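Local coordinates for avidin-related protein 4/5 (Gallus gallus, PDB 1Y52), which binds biotin in a pocket at one end of a beta-barrel, as expected of a member of the avidin family, at residues Ser16-Arg21 against Gly31-Ala36; Glu89-Met94 against Asn116-Leu121; Ser71-Val76 against Trp95-Ser100. The protein carries 1 engineered substitution. All blocks are in the same frame, centred on the assembly; numbering follows the deposited sequence.

The three interactions sample one closed antiparallel barrel and each contributes residues that touch the same biotin. Interaction 1 and interaction 2 lie with their centres about 12 Å apart and meet directly, M18 CE packing 3.7 Å from F118 CD1 in the barrel interior. Interactions 2 and 3 share strand 89-98, yet their centres are about 20 Å apart, on opposite sides of the chain's centre; N116 OD1 and W95 NE1 come within 3.1 Å of each other beside the ligand. Interactions 1 and 3 do not touch, their nearest atoms being about 7 Å apart. The ligand bridges that gap: 16-21/31-36 holds its ureido group, while 71-76 reaches its carboxylate.

Interaction 1: Ser16-Arg21 against Gly31-Ala36. With BTN (biotin), chain E.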
loop_
_atom_site.group_PDB
_atom_site.type_symbol
_atom_site.label_atom_id
_atom_site.label_comp_id
_atom_site.label_asym_id
_atom_site.label_seq_id
_atom_site.Cartn_x
_atom_site.Cartn_y
_atom_site.Cartn_z
ATOM N N SER A 16 -15.543 13.908 1.859
ATOM C CA SER A 16 -15.670 13.541 3.247
ATOM C C SER A 16 -15.342 14.718 4.159
ATOM O O SER A 16 -14.545 15.578 3.808
ATOM C CB SER A 16 -14.751 12.364 3.584
ATOM O OG SER A 16 -15.091 11.274 2.763
ATOM N N ILE A 17 -15.967 14.723 5.327
ATOM C CA ILE A 17 -15.798 15.771 6.310
ATOM C C ILE A 17 -15.269 15.183 7.586
ATOM O O ILE A 17 -15.766 14.171 8.060
ATOM C CB ILE A 17 -17.183 16.463 6.606
ATOM C CG1 ILE A 17 -17.707 17.151 5.340
ATOM C CG2 ILE A 17 -17.038 17.429 7.748
ATOM C CD1 ILE A 17 -19.209 17.352 5.337
ATOM N N MET A 18 -14.266 15.834 8.162
ATOM C CA MET A 18 -13.655 15.387 9.386
ATOM C C MET A 18 -13.508 16.557 10.359
ATOM O O MET A 18 -13.125 17.658 9.964
ATOM C CB MET A 18 -12.283 14.807 9.032
ATOM C CG MET A 18 -11.259 14.866 10.066
ATOM S SD MET A 18 -9.840 13.832 9.640
ATOM C CE MET A 18 -8.738 15.125 8.929
ATOM N N THR A 19 -13.788 16.297 11.622
ATOM C CA THR A 19 -13.551 17.267 12.690
ATOM C C THR A 19 -12.542 16.709 13.667
ATOM O O THR A 19 -12.712 15.594 14.151
ATOM C CB THR A 19 -14.870 17.558 13.425
ATOM O OG1 THR A 19 -15.771 18.206 12.522
ATOM C CG2 THR A 19 -14.649 18.580 14.541
ATOM N N ILE A 20 -11.495 17.469 13.951
ATOM C CA ILE A 20 -10.528 17.101 14.983
ATOM C C ILE A 20 -10.631 18.087 16.163
ATOM O O ILE A 20 -10.664 19.300 15.982
ATOM C CB ILE A 20 -9.123 17.006 14.371
ATOM C CG1 ILE A 20 -9.076 15.761 13.456
ATOM C CG2 ILE A 20 -8.026 16.921 15.468
ATOM C CD1 ILE A 20 -7.952 15.742 12.504
ATOM N N ARG A 21 -10.756 17.527 17.356
ATOM C CA ARG A 21 -10.956 18.314 18.572
ATOM C C ARG A 21 -9.580 18.687 19.122
ATOM O O ARG A 21 -8.590 18.690 18.380
ATOM C CB ARG A 21 -11.784 17.535 19.586
ATOM C CG ARG A 21 -13.134 17.029 19.096
ATOM C CD ARG A 21 -13.972 16.449 20.232
ATOM N NE ARG A 21 -15.277 15.957 19.807
ATOM C CZ ARG A 21 -15.570 14.687 19.536
ATOM N NH1 ARG A 21 -14.637 13.738 19.613
ATOM N NH2 ARG A 21 -16.804 14.363 19.163
ATOM N N GLY A 31 -11.875 12.842 17.314
ATOM C CA GLY A 31 -12.654 13.520 16.303
ATOM C C GLY A 31 -13.774 12.679 15.768
ATOM O O GLY A 31 -14.130 11.624 16.310
ATOM N N THR A 32 -14.368 13.199 14.703
ATOM C CA THR A 32 -15.407 12.515 13.972
ATOM C C THR A 32 -15.138 12.616 12.481
ATOM O O THR A 32 -14.454 13.527 12.011
ATOM C CB THR A 32 -16.796 13.122 14.272
ATOM O OG1 THR A 32 -16.825 14.492 13.848
ATOM C CG2 THR A 32 -17.066 13.142 15.762
ATOM N N TYR A 33 -15.713 11.680 11.748
ATOM C CA TYR A 33 -15.487 11.530 10.316
ATOM C C TYR A 33 -16.811 11.138 9.656
ATOM O O TYR A 33 -17.416 10.146 10.044
ATOM C CB TYR A 33 -14.436 10.417 10.093
ATOM C CG TYR A 33 -13.701 10.516 8.761
ATOM C CD1 TYR A 33 -14.317 10.118 7.572
ATOM C CD2 TYR A 33 -12.393 10.978 8.705
ATOM C CE1 TYR A 33 -13.654 10.208 6.351
ATOM C CE2 TYR A 33 -11.717 11.057 7.489
ATOM C CZ TYR A 33 -12.350 10.675 6.330
ATOM O OH TYR A 33 -11.694 10.742 5.138
ATOM N N LEU A 34 -17.263 11.929 8.685
ATOM C CA LEU A 34 -18.428 11.615 7.856
ATOM C C LEU A 34 -17.950 11.356 6.444
ATOM O O LEU A 34 -17.590 12.281 5.700
ATOM C CB LEU A 34 -19.465 12.756 7.859
ATOM C CG LEU A 34 -20.761 12.318 7.182
ATOM C CD1 LEU A 34 -21.532 11.343 8.065
ATOM C CD2 LEU A 34 -21.563 13.586 6.933
ATOM N N THR A 35 -17.847 10.080 6.090
ATOM C CA THR A 35 -17.376 9.746 4.765
ATOM C C THR A 35 -18.442 10.025 3.703
ATOM O O THR A 35 -19.634 9.801 3.930
ATOM C CB THR A 35 -16.875 8.300 4.707
ATOM O OG1 THR A 35 -16.419 8.027 3.378
ATOM C CG2 THR A 35 -17.955 7.265 4.999
ATOM N N ALA A 36 -18.017 10.508 2.543
ATOM C CA ALA A 36 -18.915 10.748 1.404
ATOM C C ALA A 36 -19.182 9.454 0.613
ATOM O O ALA A 36 -20.121 9.376 -0.194
ATOM C CB ALA A 36 -18.288 11.800 0.480
HETATM C C11 BTN E . -16.961 1.237 4.748
HETATM O O11 BTN E . -17.072 1.363 3.359
HETATM O O12 BTN E . -17.368 0.130 5.338
HETATM C C10 BTN E . -16.366 2.281 5.641
HETATM C C9 BTN E . -16.134 3.608 4.959
HETATM C C8 BTN E . -14.803 3.663 4.201
HETATM C C7 BTN E . -14.585 5.052 3.594
HETATM C C2 BTN E . -13.176 5.203 2.995
HETATM S S1 BTN E . -11.922 5.362 4.143
HETATM C C6 BTN E . -10.775 5.812 2.811
HETATM C C5 BTN E . -11.572 6.694 1.844
HETATM N N1 BTN E . -11.418 8.090 2.205
HETATM C C3 BTN E . -12.652 8.535 2.585
HETATM O O3 BTN E . -12.903 9.823 2.965
HETATM N N2 BTN E . -13.606 7.608 2.527
HETATM C C4 BTN E . -13.042 6.364 2.028
HETATM O O HOH W 1 -16.975 15.128 11.054
HETATM O O HOH W 2 -15.450 11.042 18.707
#
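Y33 and M18 project from the same face of the sheet, and the Y33 side chain lies between that methionine, S16 and biotin. CG stands anti to the backbone N (chi1 -157°), which carries the ring from CB into the barrel. On one flank CD2 packs on M18 CB at 3.8 Å, and the M18 sulfur continues the contact: SD lies 5.0 Å from the centroid of the Y33 ring, an oblique Met-aromatic approach. On the other flank CE1 rests 3.7 Å from S16 CB, while CZ and CE1 also approach biotin O3, which sits at the ring edge, in its plane. At the tip, OH donates to biotin O3 over 2.7 Å.

The same ligand oxygen takes a shorter bond, 2.6 Å, from S16 OG, and N12 adds a third donor through ND2. Three donors around one carbonyl oxygen would be expected to polarise the ureido C=O. S16 OG is itself fixed by accepting from A36 N at 3.0 Å, a nearly straight bond (164°), so the backbone of 31-36 orients a hydroxyl from the neighbouring segment. T35 OG1 accepts a hydrogen bond from biotin N2 at 3.0 Å, almost linear at 178°, and it is also bonded to V37 O.

Behind these groups the strands run antiparallel with axes 4.7 Å apart. I17 with L34 and T19 with T32 are hydrogen-bonded pairs, each closed by two backbone bonds; the non-hydrogen-bonded pairs alternate with them, M18 with Y33 between the two and I20 with G31 beyond T19-T32. This is the beta hairpin of an avidin-type barrel, whose inward Y33, with S16 just before the first strand and T35 just after the second, helps to form the ureido end of the biotin pocket.

Interaction 2: Glu89-Met94 against Asn116-Leu121; sequences EVLKTM and NNFTRL. With NAG (2-acetamido-2-deoxy-beta-D-glucopyranose), chain D; BTN (biotin), chain E.
N116 O receives two donors from T93: the backbone N at 3.0 Å, and the hydroxyl OG1 at 2.8 Å. OG1 can reach back to this carbonyl because it stands between its own backbone N and carbonyl carbon (chi1 72°), and it approaches well off the C=O axis, at 123°. T93 O in turn accepts from N116 N, so the pair is joined by three bonds. The side chain of N116 points to the same face as T93 and offers OD1 to biotin N1 over 2.8 Å in a nearly straight bond (168°). N13 OD1 takes both N116 ND2 and N117 N, holding the amide whose other end meets the ligand.

At the far end, R120 and E89 form a salt bridge, R120 NE lying 2.8 Å from E89 OE1. The carboxylate oxygen lies in the guanidinium plane but is met from above its own plane; R120 is modelled in two conformers, and the bridge is described for one, so it should be read with caution. Nearby, water 3 links E89 O to R120 N.

Between these ends L91 and F118 form a hydrogen-bonded antiparallel pair through two backbone bonds. Their side chains cross at an oblique angle, L91 CB resting 3.8 Å from F118 CB, while T93 OG1 lies in the plane of the F118 ring at its edge, 3.6 Å from CE2. The reverse face carries the glycan: N117 ND2 is covalently bonded to NAG C1.

K92 and M94 also meet neighbouring subunits, where M94 packs on M94 of the third subunit. Within the chain, strand 89-98 is flanked by strand 74-83 and strand 111-120 by strand 8-12, with L91 and R120 both reaching W10.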
loop_
_atom_site.group_PDB
_atom_site.type_symbol
_atom_site.label_atom_id
_atom_site.label_comp_id
_atom_site.label_asym_id
_atom_site.label_seq_id
_atom_site.Cartn_x
_atom_site.Cartn_y
_atom_site.Cartn_z
ATOM N N GLU A 89 -2.902 25.501 4.784
ATOM C CA GLU A 89 -2.585 24.149 5.225
ATOM C C GLU A 89 -3.214 23.083 4.322
ATOM O O GLU A 89 -4.345 23.230 3.836
ATOM C CB GLU A 89 -3.066 23.943 6.655
ATOM C CG GLU A 89 -2.307 24.777 7.678
ATOM C CD GLU A 89 -3.151 25.108 8.885
ATOM O OE1 GLU A 89 -4.239 25.723 8.697
ATOM O OE2 GLU A 89 -2.745 24.759 10.005
ATOM N N VAL A 90 -2.466 22.004 4.100
ATOM C CA VAL A 90 -2.953 20.862 3.339
ATOM C C VAL A 90 -2.537 19.632 4.135
ATOM O O VAL A 90 -1.393 19.574 4.611
ATOM C CB VAL A 90 -2.293 20.765 1.943
ATOM C CG1 VAL A 90 -2.853 19.579 1.169
ATOM C CG2 VAL A 90 -2.488 22.041 1.144
ATOM N N LEU A 91 -3.436 18.671 4.286
ATOM C CA LEU A 91 -3.041 17.374 4.813
ATOM C C LEU A 91 -2.871 16.438 3.626
ATOM O O LEU A 91 -3.799 16.254 2.868
ATOM C CB LEU A 91 -4.066 16.781 5.782
ATOM C CG LEU A 91 -4.538 17.640 6.946
ATOM C CD1 LEU A 91 -5.513 16.864 7.781
ATOM C CD2 LEU A 91 -3.392 18.177 7.757
ATOM N N LYS A 92 -1.682 15.857 3.473
ATOM C CA LYS A 92 -1.447 14.850 2.454
ATOM C C LYS A 92 -1.420 13.518 3.186
ATOM O O LYS A 92 -0.608 13.342 4.088
ATOM C CB LYS A 92 -0.121 15.070 1.764
ATOM C CG LYS A 92 -0.028 16.383 0.977
ATOM C CD LYS A 92 -0.861 16.352 -0.284
ATOM C CE LYS A 92 -0.054 15.875 -1.503
ATOM N NZ LYS A 92 -0.951 15.546 -2.626
ATOM N N THR A 93 -2.327 12.622 2.828
ATOM C CA THR A 93 -2.446 11.345 3.524
ATOM C C THR A 93 -2.544 10.153 2.590
ATOM O O THR A 93 -2.982 10.253 1.421
ATOM C CB THR A 93 -3.722 11.277 4.456
ATOM O OG1 THR A 93 -4.926 11.171 3.669
ATOM C CG2 THR A 93 -3.882 12.489 5.312
ATOM N N MET A 94 -2.200 9.005 3.152
ATOM C CA MET A 94 -2.557 7.726 2.614
ATOM C C MET A 94 -3.261 6.902 3.672
ATOM O O MET A 94 -3.132 7.149 4.873
ATOM C CB MET A 94 -1.300 7.024 2.083
ATOM C CG MET A 94 -0.693 7.811 0.941
ATOM S SD MET A 94 0.458 6.880 -0.077
ATOM C CE MET A 94 -0.643 5.755 -0.986
ATOM N N ASN A 116 -5.698 10.554 0.237
ATOM C CA ASN A 116 -6.637 11.709 0.312
ATOM C C ASN A 116 -5.872 12.960 0.627
ATOM O O ASN A 116 -4.962 12.941 1.472
ATOM C CB ASN A 116 -7.685 11.504 1.424
ATOM C CG ASN A 116 -8.854 10.611 1.037
ATOM O OD1 ASN A 116 -9.169 9.642 1.774
ATOM N ND2 ASN A 116 -9.573 10.960 -0.052
ATOM N N ASN A 117 -6.259 14.079 0.013
ATOM C CA ASN A 117 -5.778 15.378 0.428
ATOM C C ASN A 117 -6.911 16.122 1.135
ATOM O O ASN A 117 -8.047 16.047 0.691
ATOM C CB ASN A 117 -5.150 16.223 -0.711
ATOM C CG ASN A 117 -6.080 16.501 -1.873
ATOM O OD1 ASN A 117 -6.564 15.572 -2.549
ATOM N ND2 ASN A 117 -6.318 17.820 -2.148
ATOM N N PHE A 118 -6.594 16.762 2.252
ATOM C CA PHE A 118 -7.598 17.506 3.033
ATOM C C PHE A 118 -7.212 18.982 3.053
ATOM O O PHE A 118 -6.049 19.325 3.128
ATOM C CB PHE A 118 -7.675 17.057 4.495
ATOM C CG PHE A 118 -8.142 15.629 4.712
ATOM C CD1 PHE A 118 -9.400 15.375 5.255
ATOM C CD2 PHE A 118 -7.286 14.550 4.489
ATOM C CE1 PHE A 118 -9.854 14.077 5.467
ATOM C CE2 PHE A 118 -7.729 13.235 4.734
ATOM C CZ PHE A 118 -9.005 13.011 5.260
ATOM N N THR A 119 -8.224 19.842 3.006
ATOM C CA THR A 119 -8.037 21.266 3.298
ATOM C C THR A 119 -9.060 21.689 4.338
ATOM O O THR A 119 -10.041 21.007 4.581
ATOM C CB THR A 119 -8.200 22.129 2.038
ATOM O OG1 THR A 119 -9.408 21.783 1.376
ATOM C CG2 THR A 119 -7.100 21.844 1.019
ATOM N N ARG A 120 -8.802 22.834 4.966
ATOM C CA ARG A 120 -9.640 23.310 6.068
ATOM C C ARG A 120 -10.980 23.773 5.544
ATOM O O ARG A 120 -11.063 24.307 4.448
ATOM C CB ARG A 120 -8.964 24.473 6.806
ATOM C CG ARG A 120 -8.072 24.046 7.926
ATOM C CD ARG A 120 -7.669 25.182 8.845
ATOM N NE ARG A 120 -6.617 24.803 9.771
ATOM C CZ ARG A 120 -6.776 23.983 10.799
ATOM N NH1 ARG A 120 -5.741 23.702 11.573
ATOM N NH2 ARG A 120 -7.955 23.444 11.070
ATOM N N LEU A 121 -12.032 23.542 6.315
ATOM C CA LEU A 121 -13.367 23.961 5.903
ATOM C C LEU A 121 -13.485 25.483 6.146
ATOM O O LEU A 121 -13.926 26.246 5.245
ATOM C CB LEU A 121 -14.430 23.136 6.637
ATOM C CG LEU A 121 -15.814 22.954 6.010
ATOM C CD1 LEU A 121 -15.752 22.904 4.488
ATOM C CD2 LEU A 121 -16.473 21.688 6.573
HETATM C C1 NAG D . -6.807 18.091 -3.497
HETATM C C2 NAG D . -7.721 19.305 -3.324
HETATM C C3 NAG D . -8.137 19.910 -4.670
HETATM C C4 NAG D . -6.927 20.095 -5.584
HETATM C C5 NAG D . -6.119 18.798 -5.654
HETATM C C6 NAG D . -4.866 18.923 -6.510
HETATM C C7 NAG D . -9.014 19.325 -1.280
HETATM C C8 NAG D . -10.304 19.075 -0.573
HETATM N N2 NAG D . -8.898 18.931 -2.544
HETATM O O3 NAG D . -8.757 21.156 -4.444
HETATM O O4 NAG D . -7.354 20.463 -6.878
HETATM O O5 NAG D . -5.731 18.445 -4.344
HETATM O O6 NAG D . -4.002 19.876 -5.927
HETATM O O7 NAG D . -8.102 19.884 -0.690
HETATM C C11 BTN E . -16.961 1.237 4.748
HETATM O O11 BTN E . -17.072 1.363 3.359
HETATM O O12 BTN E . -17.368 0.130 5.338
HETATM C C10 BTN E . -16.366 2.281 5.641
HETATM C C9 BTN E . -16.134 3.608 4.959
HETATM C C8 BTN E . -14.803 3.663 4.201
HETATM C C7 BTN E . -14.585 5.052 3.594
HETATM C C2 BTN E . -13.176 5.203 2.995
HETATM S S1 BTN E . -11.922 5.362 4.143
HETATM C C6 BTN E . -10.775 5.812 2.811
HETATM C C5 BTN E . -11.572 6.694 1.844
HETATM N N1 BTN E . -11.418 8.090 2.205
HETATM C C3 BTN E . -12.652 8.535 2.585
HETATM O O3 BTN E . -12.903 9.823 2.965
HETATM N N2 BTN E . -13.606 7.608 2.527
HETATM C C4 BTN E . -13.042 6.364 2.028
HETATM O O HOH W 3 -6.593 24.603 4.219
#

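Interaction 3: Ser71-Val76 against Trp95-Ser100. With BTN (biotin), chain E.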
loop_
_atom_site.group_PDB
_atom_site.type_symbol
_atom_site.label_atom_id
_atom_site.label_comp_id
_atom_site.label_asym_id
_atom_site.label_seq_id
_atom_site.Cartn_x
_atom_site.Cartn_y
_atom_site.Cartn_z
ATOM N N SER A 71 -20.198 -0.383 9.767
ATOM C CA SER A 71 -19.661 -1.595 9.185
ATOM C C SER A 71 -18.612 -2.208 10.108
ATOM O O SER A 71 -18.235 -1.613 11.106
ATOM C CB SER A 71 -19.090 -1.285 7.807
ATOM O OG SER A 71 -17.790 -0.787 7.911
ATOM N N GLU A 72 -18.168 -3.417 9.793
ATOM C CA GLU A 72 -17.153 -4.096 10.607
ATOM C C GLU A 72 -15.717 -3.713 10.205
ATOM O O GLU A 72 -14.747 -4.206 10.799
ATOM C CB GLU A 72 -17.354 -5.600 10.547
ATOM C CG GLU A 72 -18.588 -6.093 11.326
ATOM C CD GLU A 72 -18.673 -5.554 12.749
ATOM O OE1 GLU A 72 -17.688 -5.647 13.523
ATOM O OE2 GLU A 72 -19.735 -4.970 13.096
ATOM N N SER A 73 -15.605 -2.784 9.266
ATOM C CA SER A 73 -14.325 -2.249 8.792
ATOM C C SER A 73 -13.673 -1.204 9.687
ATOM O O SER A 73 -14.322 -0.568 10.516
ATOM C CB SER A 73 -14.559 -1.637 7.399
ATOM O OG SER A 73 -15.086 -2.636 6.532
ATOM N N THR A 74 -12.362 -1.015 9.511
ATOM C CA THR A 74 -11.602 0.056 10.131
ATOM C C THR A 74 -10.699 0.698 9.072
ATOM O O THR A 74 -10.197 0.002 8.216
ATOM C CB THR A 74 -10.695 -0.530 11.246
ATOM O OG1 THR A 74 -11.510 -1.085 12.299
ATOM C CG2 THR A 74 -9.886 0.524 11.907
ATOM N N THR A 75 -10.511 2.003 9.128
ATOM C CA THR A 75 -9.514 2.674 8.293
ATOM C C THR A 75 -8.479 3.364 9.129
ATOM O O THR A 75 -8.779 3.948 10.179
ATOM C CB THR A 75 -10.170 3.723 7.345
ATOM O OG1 THR A 75 -11.074 3.067 6.468
ATOM C CG2 THR A 75 -9.107 4.357 6.404
ATOM N N VAL A 76 -7.225 3.297 8.688
ATOM C CA VAL A 76 -6.212 4.133 9.244
ATOM C C VAL A 76 -5.671 5.093 8.183
ATOM O O VAL A 76 -5.535 4.725 7.021
ATOM C CB VAL A 76 -5.028 3.357 9.885
ATOM C CG1 VAL A 76 -5.500 2.626 11.152
ATOM C CG2 VAL A 76 -4.384 2.384 8.914
ATOM N N TRP A 95 -4.036 5.954 3.212
ATOM C CA TRP A 95 -4.857 5.150 4.073
ATOM C C TRP A 95 -4.848 3.683 3.720
ATOM O O TRP A 95 -4.571 3.292 2.578
ATOM C CB TRP A 95 -6.289 5.698 4.105
ATOM C CG TRP A 95 -7.006 5.882 2.790
ATOM C CD1 TRP A 95 -7.197 7.068 2.139
ATOM C CD2 TRP A 95 -7.641 4.884 1.986
ATOM N NE1 TRP A 95 -7.913 6.866 0.998
ATOM C CE2 TRP A 95 -8.193 5.540 0.866
ATOM C CE3 TRP A 95 -7.817 3.500 2.095
ATOM C CZ2 TRP A 95 -8.894 4.858 -0.138
ATOM C CZ3 TRP A 95 -8.518 2.830 1.107
ATOM C CH2 TRP A 95 -9.050 3.507 0.009
ATOM N N LEU A 96 -5.155 2.875 4.741
ATOM C CA LEU A 96 -5.482 1.461 4.621
ATOM C C LEU A 96 -6.859 1.228 5.214
ATOM O O LEU A 96 -7.143 1.630 6.336
ATOM C CB LEU A 96 -4.465 0.576 5.351
ATOM C CG LEU A 96 -3.031 0.603 4.852
ATOM C CD1 LEU A 96 -2.129 -0.169 5.832
ATOM C CD2 LEU A 96 -2.891 0.051 3.472
ATOM N N LEU A 97 -7.709 0.592 4.438
ATOM C CA LEU A 97 -9.062 0.230 4.844
ATOM C C LEU A 97 -9.132 -1.282 4.973
ATOM O O LEU A 97 -9.004 -2.035 3.988
ATOM C CB LEU A 97 -10.054 0.736 3.803
ATOM C CG LEU A 97 -11.475 0.184 3.776
ATOM C CD1 LEU A 97 -12.159 0.290 5.100
ATOM C CD2 LEU A 97 -12.287 0.875 2.650
ATOM N N ARG A 98 -9.321 -1.712 6.215
ATOM C CA ARG A 98 -9.392 -3.121 6.564
ATOM C C ARG A 98 -10.836 -3.589 6.650
ATOM O O ARG A 98 -11.601 -3.067 7.465
ATOM C CB ARG A 98 -8.707 -3.345 7.916
ATOM C CG ARG A 98 -8.899 -4.765 8.484
ATOM C CD ARG A 98 -8.090 -5.773 7.751
ATOM N NE ARG A 98 -8.537 -7.174 7.919
ATOM C CZ ARG A 98 -7.747 -8.226 7.771
ATOM N NH1 ARG A 98 -6.455 -8.083 7.501
ATOM N NH2 ARG A 98 -8.266 -9.448 7.889
ATOM N N SER A 99 -11.192 -4.559 5.828
ATOM C CA SER A 99 -12.464 -5.265 5.905
ATOM C C SER A 99 -12.382 -6.450 6.866
ATOM O O SER A 99 -11.334 -7.065 7.049
ATOM C CB SER A 99 -12.885 -5.777 4.536
ATOM O OG SER A 99 -13.094 -4.708 3.630
ATOM N N SER A 100 -13.529 -6.767 7.460
ATOM C CA SER A 100 -13.688 -7.977 8.250
ATOM C C SER A 100 -13.898 -9.188 7.326
ATOM O O SER A 100 -14.783 -9.195 6.467
ATOM C CB SER A 100 -14.895 -7.828 9.165
ATOM O OG SER A 100 -15.064 -9.039 9.894
HETATM C C11 BTN E . -16.961 1.237 4.748
HETATM O O11 BTN E . -17.072 1.363 3.359
HETATM O O12 BTN E . -17.368 0.130 5.338
HETATM C C10 BTN E . -16.366 2.281 5.641
HETATM C C9 BTN E . -16.134 3.608 4.959
HETATM C C8 BTN E . -14.803 3.663 4.201
HETATM C C7 BTN E . -14.585 5.052 3.594
HETATM C C2 BTN E . -13.176 5.203 2.995
HETATM S S1 BTN E . -11.922 5.362 4.143
HETATM C C6 BTN E . -10.775 5.812 2.811
HETATM C C5 BTN E . -11.572 6.694 1.844
HETATM N N1 BTN E . -11.418 8.090 2.205
HETATM C C3 BTN E . -12.652 8.535 2.585
HETATM O O3 BTN E . -12.903 9.823 2.965
HETATM N N2 BTN E . -13.606 7.608 2.527
HETATM C C4 BTN E . -13.042 6.364 2.028
HETATM O O HOH W 4 -15.911 -5.262 6.952
#
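E72 and S100 touch through their CB atoms, 3.6 Å apart, where the two segments separate into loops. Just before it, S71 serves the ligand: its OG donates to biotin O12 over 2.8 Å and also accepts from S73 N in an ST turn. S73 packs CB against L97 CD1, and its OG accepts from water 4, which in turn takes the N-H of S100. T74 pairs with R98 through two backbone bonds, R98 N meeting T74 O at 2.8 Å. The polar ends of this pair point elsewhere, T74 OG1 to T61 of the second subunit and R98 to D107 by a salt bridge.

T75 faces the pocket. Its OG1, hydrogen-bonded to W68 NE1, lies 3.3 Å from L97 CD1 and 3.4 Å from biotin S1, while CG2 approaches W95 CB at 3.9 Å. V76 closes the walk with two backbone bonds to L96, its CG2 against L96 CB.

W95 itself lays one ring face against biotin, with C6 positioned 3.2 Å above the plane over its centre; W108 of the fourth subunit packs on W95. Chemically, the contact divides its labour: a serine hydroxyl, S71 OG, serves the carboxylate end, whereas an indole face and a threonine side chain line the thioether ring, consistent with a pocket matched to both halves of biotin.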